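Long-range contact in pyrrolysyl-tRNA synthetase (Desulfitobacterium hafniense, PDB 3DSQ), which probably charges its cognate tRNA with pyrrolysine in an ATP-dependent reaction, working as a class II aminoacyl-tRNA synthetase homodimer: residues Gln117-Leu131 and Ile152-Gln164. Numbering follows the deposited sequence.
Sequences QVFWLDGKKCLRPML and IFEIGTCYRKESQ. With NA (sodium ion), chain D.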
loop_
_atom_site.group_PDB
_atom_site.type_symbol
_atom_site.label_atom_id
_atom_site.label_comp_id
_atom_site.label_asym_id
_atom_site.label_seq_id
_atom_site.Cartn_x
_atom_site.Cartn_y
_atom_site.Cartn_z
ATOM N N GLN B 117 5.815 -9.038 18.911
ATOM C CA GLN B 117 4.999 -9.345 17.747
ATOM C C GLN B 117 5.245 -8.455 16.542
ATOM O O GLN B 117 4.567 -8.588 15.523
ATOM C CB GLN B 117 3.515 -9.313 18.118
ATOM C CG GLN B 117 3.062 -10.572 18.842
ATOM C CD GLN B 117 1.564 -10.625 19.041
ATOM O OE1 GLN B 117 0.793 -10.350 18.115
ATOM N NE2 GLN B 117 1.137 -10.994 20.246
ATOM N N VAL B 118 6.216 -7.555 16.645
ATOM C CA VAL B 118 6.510 -6.665 15.535
ATOM C C VAL B 118 7.837 -6.976 14.870
ATOM O O VAL B 118 8.756 -7.523 15.495
ATOM C CB VAL B 118 6.547 -5.180 15.979
ATOM C CG1 VAL B 118 5.296 -4.836 16.780
ATOM C CG2 VAL B 118 7.810 -4.901 16.769
ATOM N N PHE B 119 7.935 -6.625 13.597
ATOM C CA PHE B 119 9.165 -6.821 12.862
ATOM C C PHE B 119 10.046 -5.602 13.111
ATOM O O PHE B 119 9.744 -4.502 12.635
ATOM C CB PHE B 119 8.903 -6.941 11.361
ATOM C CG PHE B 119 8.204 -8.206 10.961
ATOM C CD1 PHE B 119 6.840 -8.204 10.679
ATOM C CD2 PHE B 119 8.918 -9.396 10.829
ATOM C CE1 PHE B 119 6.194 -9.371 10.267
ATOM C CE2 PHE B 119 8.281 -10.571 10.416
ATOM C CZ PHE B 119 6.916 -10.557 10.133
ATOM N N TRP B 120 11.122 -5.791 13.872
ATOM C CA TRP B 120 12.050 -4.700 14.154
ATOM C C TRP B 120 13.083 -4.593 13.043
ATOM O O TRP B 120 13.436 -5.586 12.409
ATOM C CB TRP B 120 12.778 -4.922 15.490
ATOM C CG TRP B 120 11.876 -4.832 16.677
ATOM C CD1 TRP B 120 11.282 -5.868 17.346
ATOM C CD2 TRP B 120 11.418 -3.635 17.303
ATOM N NE1 TRP B 120 10.478 -5.383 18.350
ATOM C CE2 TRP B 120 10.544 -4.015 18.346
ATOM C CE3 TRP B 120 11.658 -2.270 17.085
ATOM C CZ2 TRP B 120 9.909 -3.081 19.170
ATOM C CZ3 TRP B 120 11.025 -1.343 17.905
ATOM C CH2 TRP B 120 10.160 -1.756 18.935
ATOM N N LEU B 121 13.549 -3.375 12.799
ATOM C CA LEU B 121 14.558 -3.119 11.781
ATOM C C LEU B 121 15.888 -2.867 12.489
ATOM O O LEU B 121 16.951 -3.109 11.938
ATOM C CB LEU B 121 14.175 -1.899 10.941
ATOM C CG LEU B 121 12.810 -1.962 10.235
ATOM C CD1 LEU B 121 12.775 -0.899 9.139
ATOM C CD2 LEU B 121 12.585 -3.335 9.629
ATOM N N ASP B 122 15.804 -2.348 13.706
ATOM C CA ASP B 122 16.972 -2.079 14.542
ATOM C C ASP B 122 16.446 -1.816 15.943
ATOM O O ASP B 122 15.277 -2.100 16.231
ATOM C CB ASP B 122 17.800 -0.885 14.027
ATOM C CG ASP B 122 17.000 0.411 13.931
ATOM O OD1 ASP B 122 16.039 0.603 14.696
ATOM O OD2 ASP B 122 17.359 1.261 13.091
ATOM N N GLY B 123 17.286 -1.264 16.809
ATOM C CA GLY B 123 16.857 -1.016 18.173
ATOM C C GLY B 123 15.765 0.016 18.396
ATOM O O GLY B 123 15.092 -0.031 19.421
ATOM N N LYS B 124 15.570 0.928 17.446
ATOM C CA LYS B 124 14.577 1.983 17.609
ATOM C C LYS B 124 13.481 2.046 16.549
ATOM O O LYS B 124 12.548 2.835 16.677
ATOM C CB LYS B 124 15.281 3.337 17.637
ATOM C CG LYS B 124 15.942 3.681 16.310
ATOM C CD LYS B 124 16.573 5.061 16.323
ATOM C CE LYS B 124 17.076 5.445 14.932
ATOM N NZ LYS B 124 18.105 4.493 14.404
ATOM N N LYS B 125 13.587 1.232 15.505
ATOM C CA LYS B 125 12.589 1.264 14.440
ATOM C C LYS B 125 11.972 -0.094 14.164
ATOM O O LYS B 125 12.626 -1.127 14.320
ATOM C CB LYS B 125 13.217 1.800 13.149
ATOM C CG LYS B 125 13.894 3.149 13.292
ATOM C CD LYS B 125 14.425 3.640 11.951
ATOM C CE LYS B 125 15.244 4.924 12.103
ATOM N NZ LYS B 125 14.459 6.048 12.699
ATOM N N CYS B 126 10.706 -0.085 13.758
ATOM C CA CYS B 126 9.993 -1.310 13.436
ATOM C C CYS B 126 8.866 -1.027 12.449
ATOM O O CYS B 126 8.481 0.119 12.237
ATOM C CB CYS B 126 9.395 -1.938 14.700
ATOM S SG CYS B 126 8.040 -1.000 15.472
ATOM N N LEU B 127 8.343 -2.081 11.842
ATOM C CA LEU B 127 7.230 -1.930 10.917
ATOM C C LEU B 127 5.964 -1.800 11.750
ATOM O O LEU B 127 5.733 -2.577 12.682
ATOM C CB LEU B 127 7.130 -3.149 9.990
ATOM C CG LEU B 127 8.269 -3.290 8.977
ATOM C CD1 LEU B 127 8.095 -4.542 8.134
ATOM C CD2 LEU B 127 8.293 -2.046 8.101
ATOM N N ARG B 128 5.145 -0.810 11.424
ATOM C CA ARG B 128 3.906 -0.590 12.158
ATOM C C ARG B 128 3.030 -1.837 12.205
ATOM O O ARG B 128 2.809 -2.487 11.190
ATOM C CB ARG B 128 3.103 0.568 11.530
ATOM C CG ARG B 128 2.516 0.272 10.154
ATOM C CD ARG B 128 1.856 1.513 9.561
ATOM N NE ARG B 128 1.251 1.250 8.256
ATOM C CZ ARG B 128 0.866 2.199 7.406
ATOM N NH1 ARG B 128 1.033 3.487 7.714
ATOM N NH2 ARG B 128 0.297 1.861 6.256
ATOM N N PRO B 129 2.555 -2.207 13.406
ATOM C CA PRO B 129 1.692 -3.377 13.565
ATOM C C PRO B 129 0.240 -2.919 13.432
ATOM O O PRO B 129 -0.659 -3.728 13.263
ATOM C CB PRO B 129 2.007 -3.850 14.982
ATOM C CG PRO B 129 2.199 -2.573 15.695
ATOM C CD PRO B 129 3.058 -1.758 14.719
ATOM N N MET B 130 0.023 -1.610 13.545
ATOM C CA MET B 130 -1.315 -1.046 13.426
ATOM C C MET B 130 -1.193 0.414 13.010
ATOM O O MET B 130 -0.100 0.973 13.011
ATOM C CB MET B 130 -2.089 -1.163 14.750
ATOM C CG MET B 130 -1.745 -0.124 15.801
ATOM S SD MET B 130 -0.267 -0.501 16.777
ATOM C CE MET B 130 -1.028 -1.221 18.221
ATOM N N LEU B 131 -2.318 1.028 12.659
ATOM C CA LEU B 131 -2.330 2.413 12.205
ATOM C C LEU B 131 -2.534 3.438 13.313
ATOM O O LEU B 131 -2.239 4.613 13.132
ATOM C CB LEU B 131 -3.434 2.594 11.153
ATOM C CG LEU B 131 -3.322 1.769 9.873
ATOM C CD1 LEU B 131 -4.572 1.996 9.027
ATOM C CD2 LEU B 131 -2.057 2.171 9.100
ATOM N N ILE B 152 -10.844 11.429 10.160
ATOM C CA ILE B 152 -9.650 10.963 9.469
ATOM C C ILE B 152 -9.590 9.435 9.341
ATOM O O ILE B 152 -10.059 8.715 10.217
ATOM C CB ILE B 152 -8.400 11.453 10.233
ATOM C CG1 ILE B 152 -8.281 12.971 10.099
ATOM C CG2 ILE B 152 -7.160 10.743 9.743
ATOM C CD1 ILE B 152 -7.880 13.444 8.740
ATOM N N PHE B 153 -9.019 8.940 8.247
ATOM C CA PHE B 153 -8.876 7.501 8.072
ATOM C C PHE B 153 -7.688 7.181 7.192
ATOM O O PHE B 153 -7.212 8.038 6.454
ATOM C CB PHE B 153 -10.134 6.866 7.461
ATOM C CG PHE B 153 -10.271 7.071 5.977
ATOM C CD1 PHE B 153 -10.757 8.266 5.466
ATOM C CD2 PHE B 153 -9.950 6.041 5.090
ATOM C CE1 PHE B 153 -10.927 8.436 4.093
ATOM C CE2 PHE B 153 -10.115 6.197 3.717
ATOM C CZ PHE B 153 -10.605 7.397 3.215
ATOM N N GLU B 154 -7.196 5.950 7.308
ATOM C CA GLU B 154 -6.086 5.474 6.493
ATOM C C GLU B 154 -6.310 4.005 6.167
ATOM O O GLU B 154 -6.847 3.245 6.967
ATOM C CB GLU B 154 -4.721 5.652 7.204
ATOM C CG GLU B 154 -3.518 5.182 6.332
ATOM C CD GLU B 154 -2.132 5.548 6.896
ATOM O OE1 GLU B 154 -1.115 5.255 6.220
ATOM O OE2 GLU B 154 -2.054 6.128 7.999
ATOM N N ILE B 155 -5.923 3.623 4.962
ATOM C CA ILE B 155 -6.034 2.249 4.500
ATOM C C ILE B 155 -4.586 1.912 4.177
ATOM O O ILE B 155 -3.986 2.559 3.333
ATOM C CB ILE B 155 -6.843 2.146 3.194
ATOM C CG1 ILE B 155 -8.299 2.578 3.432
ATOM C CG2 ILE B 155 -6.773 0.716 2.668
ATOM C CD1 ILE B 155 -9.193 2.474 2.183
ATOM N N GLY B 156 -4.008 0.928 4.850
ATOM C CA GLY B 156 -2.624 0.633 4.545
ATOM C C GLY B 156 -2.029 -0.590 5.202
ATOM O O GLY B 156 -2.522 -1.104 6.200
ATOM N N THR B 157 -0.927 -1.029 4.627
ATOM C CA THR B 157 -0.229 -2.212 5.079
ATOM C C THR B 157 0.294 -2.103 6.502
ATOM O O THR B 157 0.881 -1.098 6.880
ATOM C CB THR B 157 0.941 -2.524 4.131
ATOM O OG1 THR B 157 0.447 -2.559 2.785
ATOM C CG2 THR B 157 1.574 -3.884 4.470
ATOM N N CYS B 158 0.027 -3.152 7.273
ATOM C CA CYS B 158 0.481 -3.284 8.647
ATOM C C CYS B 158 1.145 -4.652 8.691
ATOM O O CYS B 158 0.902 -5.488 7.822
ATOM C CB CYS B 158 -0.683 -3.189 9.642
ATOM S SG CYS B 158 -1.282 -1.482 9.850
ATOM N N TYR B 159 1.990 -4.865 9.693
ATOM C CA TYR B 159 2.742 -6.100 9.796
ATOM C C TYR B 159 2.816 -6.665 11.210
ATOM O O TYR B 159 3.024 -5.932 12.175
ATOM C CB TYR B 159 4.176 -5.866 9.324
ATOM C CG TYR B 159 4.331 -5.168 7.996
ATOM C CD1 TYR B 159 4.067 -3.799 7.862
ATOM C CD2 TYR B 159 4.794 -5.865 6.878
ATOM C CE1 TYR B 159 4.269 -3.146 6.647
ATOM C CE2 TYR B 159 4.997 -5.224 5.664
ATOM C CZ TYR B 159 4.740 -3.870 5.551
ATOM O OH TYR B 159 5.013 -3.235 4.361
ATOM N N ARG B 160 2.674 -7.979 11.315
ATOM C CA ARG B 160 2.753 -8.671 12.599
ATOM C C ARG B 160 3.416 -10.023 12.376
ATOM O O ARG B 160 3.107 -10.714 11.404
ATOM C CB ARG B 160 1.360 -8.874 13.194
ATOM C CG ARG B 160 0.721 -7.611 13.745
ATOM C CD ARG B 160 -0.722 -7.867 14.171
ATOM N NE ARG B 160 -1.352 -6.692 14.773
ATOM C CZ ARG B 160 -1.103 -6.252 16.005
ATOM N NH1 ARG B 160 -0.230 -6.891 16.777
ATOM N NH2 ARG B 160 -1.727 -5.174 16.467
ATOM N N LYS B 161 4.341 -10.388 13.261
ATOM C CA LYS B 161 5.036 -11.669 13.144
ATOM C C LYS B 161 4.077 -12.803 13.475
ATOM O O LYS B 161 4.275 -13.942 13.052
ATOM C CB LYS B 161 6.261 -11.706 14.063
ATOM C CG LYS B 161 7.279 -10.629 13.732
ATOM C CD LYS B 161 8.680 -10.963 14.238
ATOM C CE LYS B 161 8.768 -10.960 15.755
ATOM N NZ LYS B 161 10.179 -11.160 16.214
ATOM N N GLU B 162 3.041 -12.486 14.244
ATOM C CA GLU B 162 2.023 -13.466 14.577
ATOM C C GLU B 162 0.721 -12.803 15.000
ATOM O O GLU B 162 0.693 -11.617 15.317
ATOM C CB GLU B 162 2.495 -14.430 15.662
ATOM C CG GLU B 162 1.605 -15.670 15.704
ATOM C CD GLU B 162 1.264 -16.178 14.297
ATOM O OE1 GLU B 162 0.083 -16.518 14.045
ATOM O OE2 GLU B 162 2.179 -16.235 13.442
ATOM N N SER B 163 -0.362 -13.571 14.992
ATOM C CA SER B 163 -1.664 -13.030 15.360
ATOM C C SER B 163 -2.598 -14.098 15.906
ATOM O O SER B 163 -2.222 -15.266 16.055
ATOM C CB SER B 163 -2.323 -12.382 14.143
ATOM O OG SER B 163 -2.573 -13.352 13.140
ATOM N N GLN B 164 -3.826 -13.675 16.196
ATOM C CA GLN B 164 -4.858 -14.568 16.702
ATOM C C GLN B 164 -5.450 -15.300 15.502
ATOM O O GLN B 164 -4.871 -15.287 14.416
ATOM C CB GLN B 164 -5.948 -13.758 17.410
ATOM C CG GLN B 164 -5.417 -12.829 18.496
ATOM C CD GLN B 164 -6.495 -11.940 19.091
ATOM O OE1 GLN B 164 -7.168 -11.191 18.374
ATOM N NE2 GLN B 164 -6.665 -12.017 20.408
HETATM NA NA NA D . -5.246 -13.796 11.893
HETATM O O HOH W 1 5.692 -5.289 12.672
HETATM O O HOH W 2 -1.014 3.546 4.335
#
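With chi1 at 69°, Arg128 sets its CG between backbone N and carbonyl carbon, and the chain then runs extended to NE and brings the guanidinium to Thr157 O; Glu154, with CG anti to its backbone N (chi1 -179°), reaches back from the opposite direction. NE (2.7 Å) and NH2 (3.1 Å) of Arg128 grip Thr157 O side-on, the oxygen lying close to the guanidinium plane. NH1 makes a salt bridge to Glu154 OE1 (3.2 Å), coming in from above the carboxylate plane, while a water joins NH2 to the same oxygen; Thr94 holds Glu154 OE2. An alanine in place of Arg128 would probably leave Glu154 without this charge partner and Thr157 O without either of these two donors. This strand, 150-159, belongs to the mixed sheet of the class II synthetase core, and 117-131 folds back beside its C-terminal end. There Tyr159 N donates to Arg128 O (2.9 Å), and Leu127 CD1 makes a CH-pi contact over the Tyr159 ring, 3.8 Å from its centroid; the Tyr159 hydroxyl bonds Thr96 of the second subunit. Lys161 N donates to Gln117 O (2.9 Å), and Lys161 CG makes another over the Phe119 face. A second water bridges Phe119 N, Leu127 O and Tyr159 O.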